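Local coordinates for protein orotidine 5'-phosphate decarboxylase (Methanocaldococcus jannaschii, PDB 4LUI) that probably catalyses the decarboxylation of orotidine 5'-monophosphate to uridine 5'-monophosphate, the last step of de novo UMP synthesis, at residues R35-D48 with I214-K228. Residues are numbered along the deposited sequence; the frame is centred on the assembly and turned at random.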
loop_
_atom_site.group_PDB
_atom_site.type_symbol
_atom_site.label_atom_id
_atom_site.label_comp_id
_atom_site.label_asym_id
_atom_site.label_seq_id
_atom_site.Cartn_x
_atom_site.Cartn_y
_atom_site.Cartn_z
ATOM N N ARG B 35 -20.256 -6.518 9.545
ATOM C CA ARG B 35 -20.910 -5.391 8.894
ATOM C C ARG B 35 -20.676 -5.441 7.385
ATOM O O ARG B 35 -21.592 -5.215 6.599
ATOM C CB ARG B 35 -20.387 -4.076 9.469
ATOM C CG ARG B 35 -20.966 -2.830 8.831
ATOM C CD ARG B 35 -22.456 -2.669 9.106
ATOM N NE ARG B 35 -22.970 -1.440 8.489
ATOM C CZ ARG B 35 -24.256 -1.188 8.270
ATOM N NH1 ARG B 35 -25.182 -2.074 8.615
ATOM N NH2 ARG B 35 -24.618 -0.050 7.692
ATOM N N ALA B 36 -19.436 -5.732 6.994
ATOM C CA ALA B 36 -19.073 -5.821 5.584
ATOM C C ALA B 36 -19.916 -6.886 4.898
ATOM O O ALA B 36 -20.442 -6.676 3.808
ATOM C CB ALA B 36 -17.585 -6.135 5.439
ATOM N N LEU B 37 -20.068 -8.028 5.552
ATOM C CA LEU B 37 -20.804 -9.126 4.939
ATOM C C LEU B 37 -22.295 -8.813 4.853
ATOM O O LEU B 37 -22.961 -9.197 3.890
ATOM C CB LEU B 37 -20.557 -10.426 5.704
ATOM C CG LEU B 37 -19.141 -10.972 5.498
ATOM C CD1 LEU B 37 -18.888 -12.226 6.323
ATOM C CD2 LEU B 37 -18.864 -11.239 4.016
ATOM N N LYS B 38 -22.816 -8.119 5.864
ATOM C CA LYS B 38 -24.216 -7.719 5.865
ATOM C C LYS B 38 -24.503 -6.798 4.684
ATOM O O LYS B 38 -25.492 -6.961 3.974
ATOM C CB LYS B 38 -24.593 -7.014 7.169
ATOM C CG LYS B 38 -26.049 -6.569 7.187
ATOM C CD LYS B 38 -26.396 -5.709 8.408
ATOM C CE LYS B 38 -26.407 -6.521 9.696
ATOM N NZ LYS B 38 -27.364 -7.663 9.644
ATOM N N ILE B 39 -23.615 -5.840 4.470
ATOM C CA ILE B 39 -23.806 -4.862 3.411
ATOM C C ILE B 39 -23.734 -5.509 2.037
ATOM O O ILE B 39 -24.573 -5.238 1.171
ATOM C CB ILE B 39 -22.787 -3.738 3.515
ATOM C CG1 ILE B 39 -23.061 -2.912 4.779
ATOM C CG2 ILE B 39 -22.824 -2.859 2.266
ATOM C CD1 ILE B 39 -21.877 -2.071 5.216
ATOM N N VAL B 40 -22.732 -6.360 1.838
ATOM C CA VAL B 40 -22.585 -7.063 0.562
ATOM C C VAL B 40 -23.848 -7.836 0.185
ATOM O O VAL B 40 -24.344 -7.719 -0.939
ATOM C CB VAL B 40 -21.366 -8.011 0.567
ATOM C CG1 VAL B 40 -21.386 -8.905 -0.667
ATOM C CG2 VAL B 40 -20.073 -7.216 0.617
ATOM N N GLU B 41 -24.375 -8.616 1.125
ATOM C CA GLU B 41 -25.595 -9.373 0.883
ATOM C C GLU B 41 -26.743 -8.446 0.508
ATOM O O GLU B 41 -27.574 -8.773 -0.347
ATOM C CB GLU B 41 -25.965 -10.197 2.124
ATOM C CG GLU B 41 -27.337 -10.867 2.054
ATOM C CD GLU B 41 -27.342 -12.113 1.190
ATOM O OE1 GLU B 41 -26.265 -12.495 0.679
ATOM O OE2 GLU B 41 -28.425 -12.718 1.029
ATOM N N ASP B 42 -26.779 -7.279 1.143
ATOM C CA ASP B 42 -27.895 -6.353 0.981
ATOM C C ASP B 42 -27.858 -5.622 -0.370
ATOM O O ASP B 42 -28.918 -5.358 -0.956
ATOM C CB ASP B 42 -27.910 -5.341 2.138
ATOM C CG ASP B 42 -29.321 -4.910 2.531
ATOM O OD1 ASP B 42 -30.246 -5.749 2.457
ATOM O OD2 ASP B 42 -29.508 -3.734 2.921
ATOM N N VAL B 43 -26.653 -5.318 -0.865
ATOM C CA VAL B 43 -26.508 -4.484 -2.072
ATOM C C VAL B 43 -26.187 -5.249 -3.360
ATOM O O VAL B 43 -26.126 -4.648 -4.429
ATOM C CB VAL B 43 -25.427 -3.404 -1.895
ATOM C CG1 VAL B 43 -25.648 -2.641 -0.587
ATOM C CG2 VAL B 43 -24.035 -4.037 -1.938
ATOM N N LYS B 44 -26.014 -6.564 -3.263
ATOM C CA LYS B 44 -25.464 -7.355 -4.373
ATOM C C LYS B 44 -26.228 -7.238 -5.699
ATOM O O LYS B 44 -25.640 -7.385 -6.768
ATOM C CB LYS B 44 -25.334 -8.826 -3.969
ATOM C CG LYS B 44 -26.650 -9.462 -3.577
ATOM C CD LYS B 44 -26.488 -10.908 -3.130
ATOM C CE LYS B 44 -27.847 -11.535 -2.857
ATOM N NZ LYS B 44 -27.749 -12.970 -2.474
ATOM N N ASP B 45 -27.526 -6.964 -5.638
ATOM C CA ASP B 45 -28.331 -6.886 -6.854
ATOM C C ASP B 45 -28.233 -5.534 -7.567
ATOM O O ASP B 45 -28.745 -5.374 -8.677
ATOM C CB ASP B 45 -29.804 -7.195 -6.552
ATOM C CG ASP B 45 -30.027 -8.630 -6.117
ATOM O OD1 ASP B 45 -29.270 -9.522 -6.552
ATOM O OD2 ASP B 45 -30.979 -8.868 -5.342
ATOM N N TYR B 46 -27.593 -4.558 -6.934
ATOM C CA TYR B 46 -27.519 -3.214 -7.506
ATOM C C TYR B 46 -26.108 -2.749 -7.829
ATOM O O TYR B 46 -25.918 -1.864 -8.661
ATOM C CB TYR B 46 -28.183 -2.208 -6.572
ATOM C CG TYR B 46 -29.660 -2.429 -6.483
ATOM C CD1 TYR B 46 -30.492 -2.068 -7.531
ATOM C CD2 TYR B 46 -30.224 -3.031 -5.370
ATOM C CE1 TYR B 46 -31.858 -2.283 -7.460
ATOM C CE2 TYR B 46 -31.583 -3.250 -5.291
ATOM C CZ TYR B 46 -32.394 -2.874 -6.337
ATOM O OH TYR B 46 -33.749 -3.090 -6.255
ATOM N N VAL B 47 -25.115 -3.332 -7.171
ATOM C CA VAL B 47 -23.737 -2.949 -7.434
ATOM C C VAL B 47 -23.126 -3.896 -8.448
ATOM O O VAL B 47 -23.529 -5.054 -8.549
ATOM C CB VAL B 47 -22.877 -2.927 -6.141
ATOM C CG1 VAL B 47 -23.515 -2.015 -5.112
ATOM C CG2 VAL B 47 -22.709 -4.341 -5.577
ATOM N N ASP B 48 -22.161 -3.394 -9.211
ATOM C CA ASP B 48 -21.510 -4.208 -10.230
ATOM C C ASP B 48 -20.154 -4.697 -9.739
ATOM O O ASP B 48 -19.629 -5.695 -10.240
ATOM C CB ASP B 48 -21.341 -3.408 -11.521
ATOM C CG ASP B 48 -22.667 -2.996 -12.102
ATOM O OD1 ASP B 48 -23.418 -3.897 -12.544
ATOM O OD2 ASP B 48 -22.975 -1.788 -12.100
ATOM N N ILE B 214 -23.628 4.809 0.893
ATOM C CA ILE B 214 -24.257 3.499 0.975
ATOM C C ILE B 214 -23.945 2.801 2.302
ATOM O O ILE B 214 -24.863 2.451 3.061
ATOM C CB ILE B 214 -23.833 2.607 -0.213
ATOM C CG1 ILE B 214 -24.357 3.196 -1.530
ATOM C CG2 ILE B 214 -24.325 1.173 -0.007
ATOM C CD1 ILE B 214 -23.816 2.480 -2.773
ATOM N N TYR B 215 -22.663 2.607 2.601
ATOM C CA TYR B 215 -22.307 1.779 3.764
ATOM C C TYR B 215 -22.648 2.366 5.135
ATOM O O TYR B 215 -22.722 1.624 6.112
ATOM C CB TYR B 215 -20.851 1.265 3.711
ATOM C CG TYR B 215 -19.723 2.282 3.836
ATOM C CD1 TYR B 215 -19.489 2.967 5.027
ATOM C CD2 TYR B 215 -18.844 2.500 2.775
ATOM C CE1 TYR B 215 -18.438 3.875 5.142
ATOM C CE2 TYR B 215 -17.786 3.400 2.886
ATOM C CZ TYR B 215 -17.592 4.085 4.066
ATOM O OH TYR B 215 -16.553 4.981 4.197
ATOM N N GLN B 216 -22.850 3.679 5.222
ATOM C CA GLN B 216 -23.251 4.281 6.502
ATOM C C GLN B 216 -24.766 4.276 6.755
ATOM O O GLN B 216 -25.226 4.713 7.807
ATOM C CB GLN B 216 -22.703 5.705 6.620
ATOM C CG GLN B 216 -21.197 5.753 6.769
ATOM C CD GLN B 216 -20.652 7.165 6.859
ATOM O OE1 GLN B 216 -21.292 8.135 6.427
ATOM N NE2 GLN B 216 -19.461 7.293 7.430
ATOM N N SER B 217 -25.532 3.790 5.782
ATOM C CA SER B 217 -26.989 3.710 5.907
ATOM C C SER B 217 -27.419 2.454 6.658
ATOM O O SER B 217 -26.718 1.438 6.628
ATOM C CB SER B 217 -27.623 3.699 4.504
ATOM O OG SER B 217 -29.042 3.549 4.570
ATOM N N GLN B 218 -28.570 2.522 7.329
ATOM C CA GLN B 218 -29.189 1.324 7.894
ATOM C C GLN B 218 -29.909 0.520 6.814
ATOM O O GLN B 218 -30.289 -0.637 7.030
ATOM C CB GLN B 218 -30.154 1.679 9.028
ATOM C CG GLN B 218 -29.457 2.194 10.278
ATOM C CD GLN B 218 -28.336 1.274 10.731
ATOM O OE1 GLN B 218 -28.574 0.127 11.120
ATOM N NE2 GLN B 218 -27.108 1.770 10.676
ATOM N N ASN B 219 -30.079 1.131 5.644
ATOM C CA ASN B 219 -30.726 0.461 4.527
ATOM C C ASN B 219 -29.877 0.580 3.274
ATOM O O ASN B 219 -30.237 1.271 2.322
ATOM C CB ASN B 219 -32.141 1.002 4.315
ATOM C CG ASN B 219 -33.007 0.835 5.549
ATOM O OD1 ASN B 219 -33.326 1.808 6.236
ATOM N ND2 ASN B 219 -33.382 -0.407 5.848
ATOM N N PRO B 220 -28.726 -0.094 3.288
ATOM C CA PRO B 220 -27.801 0.037 2.162
ATOM C C PRO B 220 -28.420 -0.422 0.840
ATOM O O PRO B 220 -27.998 0.104 -0.193
ATOM C CB PRO B 220 -26.625 -0.867 2.551
ATOM C CG PRO B 220 -26.783 -1.121 4.010
ATOM C CD PRO B 220 -28.233 -1.027 4.315
ATOM N N LYS B 221 -29.370 -1.361 0.859
ATOM C CA LYS B 221 -29.994 -1.830 -0.389
ATOM C C LYS B 221 -30.669 -0.680 -1.126
ATOM O O LYS B 221 -30.440 -0.486 -2.325
ATOM C CB LYS B 221 -30.996 -2.967 -0.142
ATOM C CG LYS B 221 -31.624 -3.534 -1.418
ATOM C CD LYS B 221 -32.677 -4.595 -1.118
ATOM C CE LYS B 221 -32.030 -5.845 -0.547
ATOM N NZ LYS B 221 -33.040 -6.821 -0.045
ATOM N N GLU B 222 -31.484 0.089 -0.406
ATOM C CA GLU B 222 -32.190 1.231 -0.988
ATOM C C GLU B 222 -31.230 2.300 -1.507
ATOM O O GLU B 222 -31.506 2.947 -2.521
ATOM C CB GLU B 222 -33.120 1.876 0.039
ATOM C CG GLU B 222 -34.189 0.964 0.598
ATOM C CD GLU B 222 -34.918 1.601 1.768
ATOM O OE1 GLU B 222 -35.559 0.864 2.548
ATOM O OE2 GLU B 222 -34.843 2.842 1.904
ATOM N N GLU B 223 -30.132 2.518 -0.785
ATOM C CA GLU B 223 -29.127 3.480 -1.228
ATOM C C GLU B 223 -28.445 3.003 -2.503
ATOM O O GLU B 223 -28.266 3.781 -3.440
ATOM C CB GLU B 223 -28.092 3.754 -0.128
ATOM C CG GLU B 223 -28.706 4.255 1.159
ATOM C CD GLU B 223 -29.694 5.387 0.935
ATOM O OE1 GLU B 223 -29.348 6.358 0.234
ATOM O OE2 GLU B 223 -30.820 5.300 1.464
ATOM N N ALA B 224 -28.065 1.728 -2.549
ATOM C CA ALA B 224 -27.403 1.192 -3.738
ATOM C C ALA B 224 -28.349 1.288 -4.931
ATOM O O ALA B 224 -27.935 1.662 -6.034
ATOM C CB ALA B 224 -26.965 -0.251 -3.509
ATOM N N LYS B 225 -29.619 0.964 -4.700
ATOM C CA LYS B 225 -30.639 1.097 -5.739
ATOM C C LYS B 225 -30.701 2.526 -6.264
ATOM O O LYS B 225 -30.746 2.759 -7.472
ATOM C CB LYS B 225 -32.012 0.700 -5.190
ATOM C CG LYS B 225 -33.163 0.864 -6.177
ATOM C CD LYS B 225 -34.480 0.431 -5.541
ATOM C CE LYS B 225 -35.614 0.400 -6.560
ATOM N NZ LYS B 225 -36.037 1.761 -6.988
ATOM N N LYS B 226 -30.707 3.486 -5.344
ATOM C CA LYS B 226 -30.752 4.899 -5.714
ATOM C C LYS B 226 -29.550 5.317 -6.560
ATOM O O LYS B 226 -29.704 5.987 -7.581
ATOM C CB LYS B 226 -30.824 5.781 -4.464
ATOM C CG LYS B 226 -30.674 7.268 -4.755
ATOM C CD LYS B 226 -30.747 8.086 -3.474
ATOM C CE LYS B 226 -29.509 7.881 -2.612
ATOM N NZ LYS B 226 -29.679 8.477 -1.251
ATOM N N TYR B 227 -28.356 4.916 -6.144
ATOM C CA TYR B 227 -27.151 5.310 -6.865
ATOM C C TYR B 227 -27.015 4.586 -8.203
ATOM O O TYR B 227 -26.485 5.138 -9.164
ATOM C CB TYR B 227 -25.916 5.154 -5.981
ATOM C CG TYR B 227 -25.862 6.244 -4.936
ATOM C CD1 TYR B 227 -25.672 7.568 -5.307
ATOM C CD2 TYR B 227 -26.035 5.956 -3.588
ATOM C CE1 TYR B 227 -25.650 8.577 -4.357
ATOM C CE2 TYR B 227 -26.000 6.962 -2.631
ATOM C CZ TYR B 227 -25.800 8.268 -3.028
ATOM O OH TYR B 227 -25.784 9.277 -2.079
ATOM N N LYS B 228 -27.536 3.365 -8.280
ATOM C CA LYS B 228 -27.556 2.648 -9.552
ATOM C C LYS B 228 -28.490 3.357 -10.542
ATOM O O LYS B 228 -28.156 3.546 -11.722
ATOM C CB LYS B 228 -27.989 1.200 -9.326
ATOM C CG LYS B 228 -28.067 0.344 -10.592
ATOM C CD LYS B 228 -26.680 0.045 -11.145
ATOM C CE LYS B 228 -26.687 -1.191 -12.040
ATOM N NZ LYS B 228 -25.380 -1.386 -12.725
HETATM O O HOH W 1 -21.339 0.973 8.564
HETATM O O HOH W 2 -28.062 -2.436 7.706
#
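The closing seam of the TIM barrel, where the helix after the first strand meets the last helix, brings Val43 against Ala224 and Tyr46 against Lys225; the axes of helices 35-43 and 220-228 cross at -50°. Val43 is a knob in the hole formed by Ile214, Pro220, Lys221 and Ala224, its CG1 3.7 Å from Pro220 CB, and both Val43 and Ile214 rest on Leu26 of the first strand. With CG anti to the carbonyl carbon (chi1 -67°), the Tyr46 ring lies alongside Lys225, whose CB sits over the ring centre in a CH-pi contact, 3.7 Å from the centroid; Lys221 CG meets the ring edge. Tyr46 CB packs 3.8 Å from Ala224 CB. Shortening Tyr46 to an alanine would probably strip the aliphatic part of Lys225 of its aromatic partner and open a gap beside Lys221. At the start of the last helix, Lys221 N donates to Asp42 OD2 (3.1 Å) from above the carboxylate plane. Arg35, bent at chi2 (66°), brings NH2 to Tyr215 O (3.0 Å), ending helix 212-215, and to Ser217 O (2.8 Å) in the following turn, the latter in the guanidinium plane. Waters link its NE to Tyr215 O and its NH1 to Gln218 O. Beyond Tyr46, Lys228 NZ meets the syn lone pair of Asp48 OD2 in a salt bridge modelled very short, 2.5 Å; Leu24 N also donates to this oxygen. Polar links thus flank an apolar centre, and the Asp42 carboxylate probably interacts favourably with the N-terminal end of helix 220-228.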